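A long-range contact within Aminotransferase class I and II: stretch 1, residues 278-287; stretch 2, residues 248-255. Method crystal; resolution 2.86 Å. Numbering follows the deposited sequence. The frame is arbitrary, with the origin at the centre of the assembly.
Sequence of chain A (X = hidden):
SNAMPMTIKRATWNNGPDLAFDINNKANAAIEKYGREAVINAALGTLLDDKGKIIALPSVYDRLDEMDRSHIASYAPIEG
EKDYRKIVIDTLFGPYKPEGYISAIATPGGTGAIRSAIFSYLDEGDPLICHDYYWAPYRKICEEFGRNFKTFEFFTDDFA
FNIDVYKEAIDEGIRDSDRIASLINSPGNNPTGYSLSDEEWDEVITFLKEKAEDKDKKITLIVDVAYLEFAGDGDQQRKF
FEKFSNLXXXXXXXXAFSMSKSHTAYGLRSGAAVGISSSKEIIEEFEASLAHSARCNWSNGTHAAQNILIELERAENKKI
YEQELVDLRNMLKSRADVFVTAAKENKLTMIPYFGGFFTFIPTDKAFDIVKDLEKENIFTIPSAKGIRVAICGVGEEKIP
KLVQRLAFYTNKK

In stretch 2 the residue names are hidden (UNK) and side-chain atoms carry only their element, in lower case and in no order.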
ATOM      1  N   SER A 278      13.685  20.578 -13.355  1.00 51.43           N
ATOM      2  CA  SER A 278      13.865  21.999 -13.624  1.00 53.81           C
ATOM      3  C   SER A 278      12.553  22.643 -14.073  1.00 55.23           C
ATOM      4  O   SER A 278      12.432  23.867 -14.076  1.00 57.23           O
ATOM      5  CB  SER A 278      14.951  22.209 -14.676  1.00 54.92           C
ATOM      6  OG  SER A 278      14.703  21.413 -15.817  1.00 54.61           O
ATOM      7  N   SER A 279      11.578  21.811 -14.443  1.00 54.35           N
ATOM      8  CA  SER A 279      10.271  22.282 -14.904  1.00 55.64           C
ATOM      9  C   SER A 279       9.198  22.162 -13.827  1.00 54.76           C
ATOM     10  O   SER A 279       9.050  21.117 -13.197  1.00 52.72           O
ATOM     11  CB  SER A 279       9.841  21.535 -16.171  1.00 55.63           C
ATOM     12  OG  SER A 279       8.546  21.932 -16.599  1.00 56.72           O
ATOM     13  N   LYS A 280       8.446  23.246 -13.639  1.00 56.53           N
ATOM     14  CA  LYS A 280       7.382  23.317 -12.641  1.00 56.10           C
ATOM     15  C   LYS A 280       6.178  22.464 -13.021  1.00 55.25           C
ATOM     16  O   LYS A 280       5.502  21.922 -12.145  1.00 53.91           O
ATOM     17  CB  LYS A 280       6.947  24.766 -12.425  1.00 58.39           C
ATOM     18  CG  LYS A 280       6.200  25.010 -11.125  1.00 58.03           C
ATOM     19  CD  LYS A 280       5.420  26.314 -11.176  1.00 60.47           C
ATOM     20  CE  LYS A 280       4.494  26.447  -9.980  1.00 60.11           C
ATOM     21  NZ  LYS A 280       3.437  27.469 -10.209  1.00 62.32           N
ATOM     22  N   GLU A 281       5.908  22.344 -14.319  1.00 56.23           N
ATOM     23  CA  GLU A 281       4.783  21.525 -14.762  1.00 55.65           C
ATOM     24  C   GLU A 281       5.089  20.032 -14.779  1.00 53.53           C
ATOM     25  O   GLU A 281       4.180  19.216 -14.614  1.00 52.47           O
ATOM     26  CB  GLU A 281       4.192  22.007 -16.093  1.00 57.67           C
ATOM     27  CG  GLU A 281       5.114  21.959 -17.296  1.00 58.61           C
ATOM     28  CD  GLU A 281       4.480  22.601 -18.516  1.00 61.00           C
ATOM     29  OE1 GLU A 281       3.294  22.318 -18.795  1.00 61.07           O
ATOM     30  OE2 GLU A 281       5.165  23.392 -19.197  1.00 62.94           O
ATOM     31  N   ILE A 282       6.365  19.682 -14.953  1.00 53.11           N
ATOM     32  CA  ILE A 282       6.812  18.291 -14.828  1.00 51.19           C
ATOM     33  C   ILE A 282       6.563  17.770 -13.409  1.00 49.57           C
ATOM     34  O   ILE A 282       6.131  16.632 -13.223  1.00 48.11           O
ATOM     35  CB  ILE A 282       8.306  18.118 -15.209  1.00 51.13           C
ATOM     36  CG1 ILE A 282       8.535  18.374 -16.706  1.00 52.76           C
ATOM     37  CG2 ILE A 282       8.822  16.732 -14.834  1.00 49.03           C
ATOM     38  CD1 ILE A 282       7.754  17.467 -17.633  1.00 52.68           C
ATOM     39  N   ILE A 283       6.829  18.618 -12.421  1.00 50.11           N
ATOM     40  CA  ILE A 283       6.607  18.287 -11.020  1.00 49.01           C
ATOM     41  C   ILE A 283       5.120  18.165 -10.679  1.00 49.03           C
ATOM     42  O   ILE A 283       4.708  17.194 -10.056  1.00 47.56           O
ATOM     43  CB  ILE A 283       7.362  19.274 -10.094  1.00 49.71           C
ATOM     44  CG1 ILE A 283       8.747  18.710  -9.752  1.00 48.64           C
ATOM     45  CG2 ILE A 283       6.590  19.594  -8.819  1.00 49.59           C
ATOM     46  CD1 ILE A 283       8.740  17.491  -8.850  1.00 46.70           C
ATOM     47  N   GLU A 284       4.315  19.132 -11.105  1.00 50.92           N
ATOM     48  CA  GLU A 284       2.873  19.076 -10.864  1.00 51.22           C
ATOM     49  C   GLU A 284       2.243  17.850 -11.528  1.00 50.32           C
ATOM     50  O   GLU A 284       1.379  17.196 -10.942  1.00 49.42           O
ATOM     51  CB  GLU A 284       2.194  20.368 -11.318  1.00 53.49           C
ATOM     52  CG  GLU A 284       2.406  21.527 -10.352  1.00 54.67           C
ATOM     53  CD  GLU A 284       1.977  22.871 -10.914  1.00 57.30           C
ATOM     54  OE1 GLU A 284       1.726  22.976 -12.144  1.00 58.41           O
ATOM     55  OE2 GLU A 284       1.897  23.832 -10.116  1.00 58.43           O
ATOM     56  N   GLU A 285       2.697  17.546 -12.744  1.00 50.83           N
ATOM     57  CA  GLU A 285       2.344  16.326 -13.471  1.00 50.02           C
ATOM     58  C   GLU A 285       2.695  15.067 -12.669  1.00 47.84           C
ATOM     59  O   GLU A 285       1.923  14.103 -12.637  1.00 46.95           O
ATOM     60  CB  GLU A 285       3.083  16.336 -14.803  1.00 51.23           C
ATOM     61  CG  GLU A 285       2.931  15.113 -15.681  1.00 51.10           C
ATOM     62  CD  GLU A 285       3.910  15.148 -16.841  1.00 52.38           C
ATOM     63  OE1 GLU A 285       4.807  14.279 -16.892  1.00 51.77           O
ATOM     64  OE2 GLU A 285       3.804  16.068 -17.688  1.00 54.69           O
ATOM     65  N   PHE A 286       3.866  15.097 -12.030  1.00 47.06           N
ATOM     66  CA  PHE A 286       4.351  14.033 -11.153  1.00 45.11           C
ATOM     67  C   PHE A 286       3.440  13.905  -9.938  1.00 44.51           C
ATOM     68  O   PHE A 286       2.947  12.817  -9.651  1.00 43.45           O
ATOM     69  CB  PHE A 286       5.801  14.335 -10.756  1.00 44.84           C
ATOM     70  CG  PHE A 286       6.337  13.497  -9.632  1.00 43.24           C
ATOM     71  CD1 PHE A 286       6.803  12.211  -9.862  1.00 42.06           C
ATOM     72  CD2 PHE A 286       6.421  14.016  -8.344  1.00 43.10           C
ATOM     73  CE1 PHE A 286       7.314  11.448  -8.821  1.00 40.89           C
ATOM     74  CE2 PHE A 286       6.934  13.262  -7.305  1.00 41.86           C
ATOM     75  CZ  PHE A 286       7.379  11.977  -7.543  1.00 40.79           C
ATOM     76  N   GLU A 287       3.204  15.023  -9.248  1.00 45.35           N
ATOM     77  CA  GLU A 287       2.268  15.089  -8.118  1.00 45.09           C
ATOM     78  C   GLU A 287       0.893  14.517  -8.459  1.00 45.00           C
ATOM     79  O   GLU A 287       0.373  13.686  -7.726  1.00 44.03           O
ATOM     80  CB  GLU A 287       2.094  16.533  -7.638  1.00 46.41           C
ATOM     81  CG  GLU A 287       3.306  17.146  -6.955  1.00 46.58           C
ATOM     82  CD  GLU A 287       3.109  18.614  -6.609  1.00 48.27           C
ATOM     83  OE1 GLU A 287       2.135  19.219  -7.110  1.00 49.39           O
ATOM     84  OE2 GLU A 287       3.927  19.165  -5.840  1.00 48.52           O
ATOM     85  N   UNK A 248      18.262  18.718 -17.706  1.00 52.39           N
ATOM     86  CA  UNK A 248      17.334  19.048 -18.792  1.00 53.89           C
ATOM     87  C   UNK A 248      15.910  18.540 -18.545  1.00 52.96           C
ATOM     88  O   UNK A 248      15.717  17.456 -17.993  1.00 51.00           O
ATOM     89  c   UNK A 248      19.080  17.531 -19.523  1.00 52.70           C
ATOM     90  c   UNK A 248      17.951  18.364 -20.026  1.00 54.24           C
ATOM     91  c   UNK A 248      19.503  18.108 -18.214  1.00 52.16           C
ATOM     92  N   UNK A 249      14.935  19.347 -18.950  1.00 54.55           N
ATOM     93  CA  UNK A 249      13.511  19.030 -18.851  1.00 54.09           C
ATOM     94  C   UNK A 249      13.191  17.535 -19.013  1.00 52.26           C
ATOM     95  O   UNK A 249      12.415  16.975 -18.237  1.00 50.79           O
ATOM     96  c   UNK A 249      12.738  19.890 -19.867  1.00 56.49           C
ATOM     97  n   UNK A 249      10.599  23.959 -18.862  1.00 62.31           N
ATOM     98  n   UNK A 249      10.294  21.838 -19.701  1.00 59.70           N
ATOM     99  c   UNK A 249      10.492  20.738 -20.653  1.00 58.96           C
ATOM    100  c   UNK A 249      10.853  23.047 -19.795  1.00 61.76           C
ATOM    101  c   UNK A 249      11.259  19.574 -20.029  1.00 56.40           C
ATOM    102  n   UNK A 249      11.650  23.360 -20.817  1.00 63.40           N
ATOM    103  N   UNK A 250      13.816  16.895 -20.000  1.00 52.48           N
ATOM    104  CA  UNK A 250      13.546  15.489 -20.330  1.00 51.16           C
ATOM    105  C   UNK A 250      14.353  14.448 -19.534  1.00 49.17           C
ATOM    106  O   UNK A 250      14.338  13.256 -19.861  1.00 48.24           O
ATOM    107  n   UNK A 250      15.649  14.731 -23.187  1.00 53.64           N
ATOM    108  c   UNK A 250      15.120  15.581 -22.319  1.00 53.50           C
ATOM    109  c   UNK A 250      13.720  15.258 -21.835  1.00 52.55           C
ATOM    110  o   UNK A 250      15.718  16.582 -21.921  1.00 54.24           O
ATOM    111  N   UNK A 251      15.061  14.898 -18.502  1.00 48.70           N
ATOM    112  CA  UNK A 251      15.770  13.986 -17.612  1.00 46.97           C
ATOM    113  C   UNK A 251      15.218  14.105 -16.199  1.00 45.93           C
ATOM    114  O   UNK A 251      15.691  14.911 -15.393  1.00 46.20           O
ATOM    115  c   UNK A 251      18.016  11.835 -17.300  1.00 44.84           C
ATOM    116  c   UNK A 251      19.657  13.693 -17.030  1.00 46.45           C
ATOM    117  c   UNK A 251      17.281  14.238 -17.640  1.00 47.35           C
ATOM    118  c   UNK A 251      18.201  13.281 -16.867  1.00 45.78           C
ATOM    119  N   UNK A 252      14.202  13.303 -15.912  1.00 44.92           N
ATOM    120  CA  UNK A 252      13.543  13.338 -14.618  1.00 44.04           C
ATOM    121  C   UNK A 252      14.251  12.416 -13.624  1.00 42.47           C
ATOM    122  O   UNK A 252      14.916  11.455 -14.018  1.00 41.92           O
ATOM    123  c   UNK A 252       9.641  12.523 -11.894  1.00 41.82           C
ATOM    124  c   UNK A 252       9.668  13.776 -11.304  1.00 42.63           C
ATOM    125  c   UNK A 252      10.415  12.269 -13.011  1.00 42.14           C
ATOM    126  c   UNK A 252      11.241  14.513 -12.960  1.00 44.23           C
ATOM    127  c   UNK A 252      12.060  12.976 -14.776  1.00 43.93           C
ATOM    128  c   UNK A 252      10.473  14.772 -11.837  1.00 43.88           C
ATOM    129  c   UNK A 252      11.227  13.258 -13.555  1.00 43.37           C
ATOM    130  N   UNK A 253      14.125  12.733 -12.338  1.00 41.93           N
ATOM    131  CA  UNK A 253      14.742  11.945 -11.276  1.00 40.65           C
ATOM    132  C   UNK A 253      13.695  11.647 -10.211  1.00 39.85           C
ATOM    133  O   UNK A 253      13.052  12.564  -9.708  1.00 40.43           O
ATOM    134  c   UNK A 253      17.098  12.788 -11.641  1.00 41.64           C
ATOM    135  c   UNK A 253      16.457  11.931  -9.410  1.00 39.80           C
ATOM    136  c   UNK A 253      15.961  12.668 -10.641  1.00 40.97           C
ATOM    137  N   UNK A 254      13.511  10.365  -9.893  1.00 38.71           N
ATOM    138  CA  UNK A 254      12.690   9.960  -8.750  1.00 37.98           C
ATOM    139  C   UNK A 254      13.570   9.256  -7.725  1.00 37.22           C
ATOM    140  O   UNK A 254      14.193   8.232  -8.020  1.00 36.71           O
ATOM    141  c   UNK A 254      10.617   8.788  -7.933  1.00 36.90           C
ATOM    142  c   UNK A 254      11.515   9.036  -9.140  1.00 37.48           C
ATOM    143  c   UNK A 254      10.704   9.634 -10.278  1.00 38.38           C
ATOM    144  N   UNK A 255      13.626   9.821  -6.524  1.00 37.32           N
ATOM    145  CA  UNK A 255      14.405   9.242  -5.441  1.00 36.81           C
ATOM    146  C   UNK A 255      13.447   8.479  -4.530  1.00 36.26           C
ATOM    147  O   UNK A 255      12.453   9.037  -4.069  1.00 36.55           O
ATOM    148  c   UNK A 255      16.364  10.820  -5.550  1.00 37.99           C
ATOM    149  c   UNK A 255      15.750   9.814  -3.363  1.00 37.02           C
ATOM    150  c   UNK A 255      15.212  10.328  -4.687  1.00 37.44           C
TER

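Position 248 carries three side-chain carbons and no other element, closing a ring onto its own backbone N. Its CA-to-CB bond points away from stretch 1, and only its backbone comes within contact distance of S278. The ring identifies P248, and P248 C lies 4.1 Å from S278 OG.

Position 249 has three carbons in a row, a nitrogen, and then a carbon bearing two more nitrogens: a guanidinium. The side chain leaves the backbone sideways, but its end comes nearer to stretch 1 and reaches S279, while the backbone nears S278. This is R249. R249 NE lies 3.6 Å from S279 OG, which sits at the edge of the guanidinium near its plane. The approach is polar but is not a hydrogen bond. The backbone N of R249 is 3.8 Å from S278 OG.

Position 250 shows two carbons, the second carrying one oxygen and one nitrogen; it points away and touches nothing on stretch 1. An amide this short is N250, and N250 ND2 is hydrogen-bonded elsewhere in the structure.

Position 251 has four carbons forked at the second, out of reach of the helix. The pattern is that of L251. L251 N donates to P248 O at 2.7 Å, closing a type I turn as the strand begins.

Position 252 has one carbon followed by a six-carbon ring with no hydroxyl. It points toward the helix, and its ring packs on I282, I283 and F286, so it is F252. F252 CD1 lies 3.8 Å from I282 CG2, F252 CE1 is 4.4 Å from I283 CD1, and F252 CE2 is 3.5 Å from F286 CD1. The edge of F252 faces the F286 ring in an offset edge-to-face pair, with centroids 5.3 Å apart and planes at 62°.

Position 253 carries one carbon bearing two more, out of reach of stretch 1: V253.

Position 254 has the same three-carbon fork, leaving sideways yet touching the F286 ring. It is V254, and V254 CG2 comes within 4.1 Å of F286 CE1.

Position 255 repeats the fork, again out of reach, as V255.

The contact is chiefly apolar, burying 383 Å² without a hydrogen bond between the stretches. I282 and F286, one helical turn apart, both point toward the strand, so F252 can touch both while I283 adds a looser contact at its ring edge. Strand alternation leaves V253 and V255 out of reach but lets V254 extend the packing along F286. Near the start of the helix, the R249 side chain, bent at chi3 (m), covers the N-cap residue S279.

Stretch 2, residues 248-255: PRNLFVVV
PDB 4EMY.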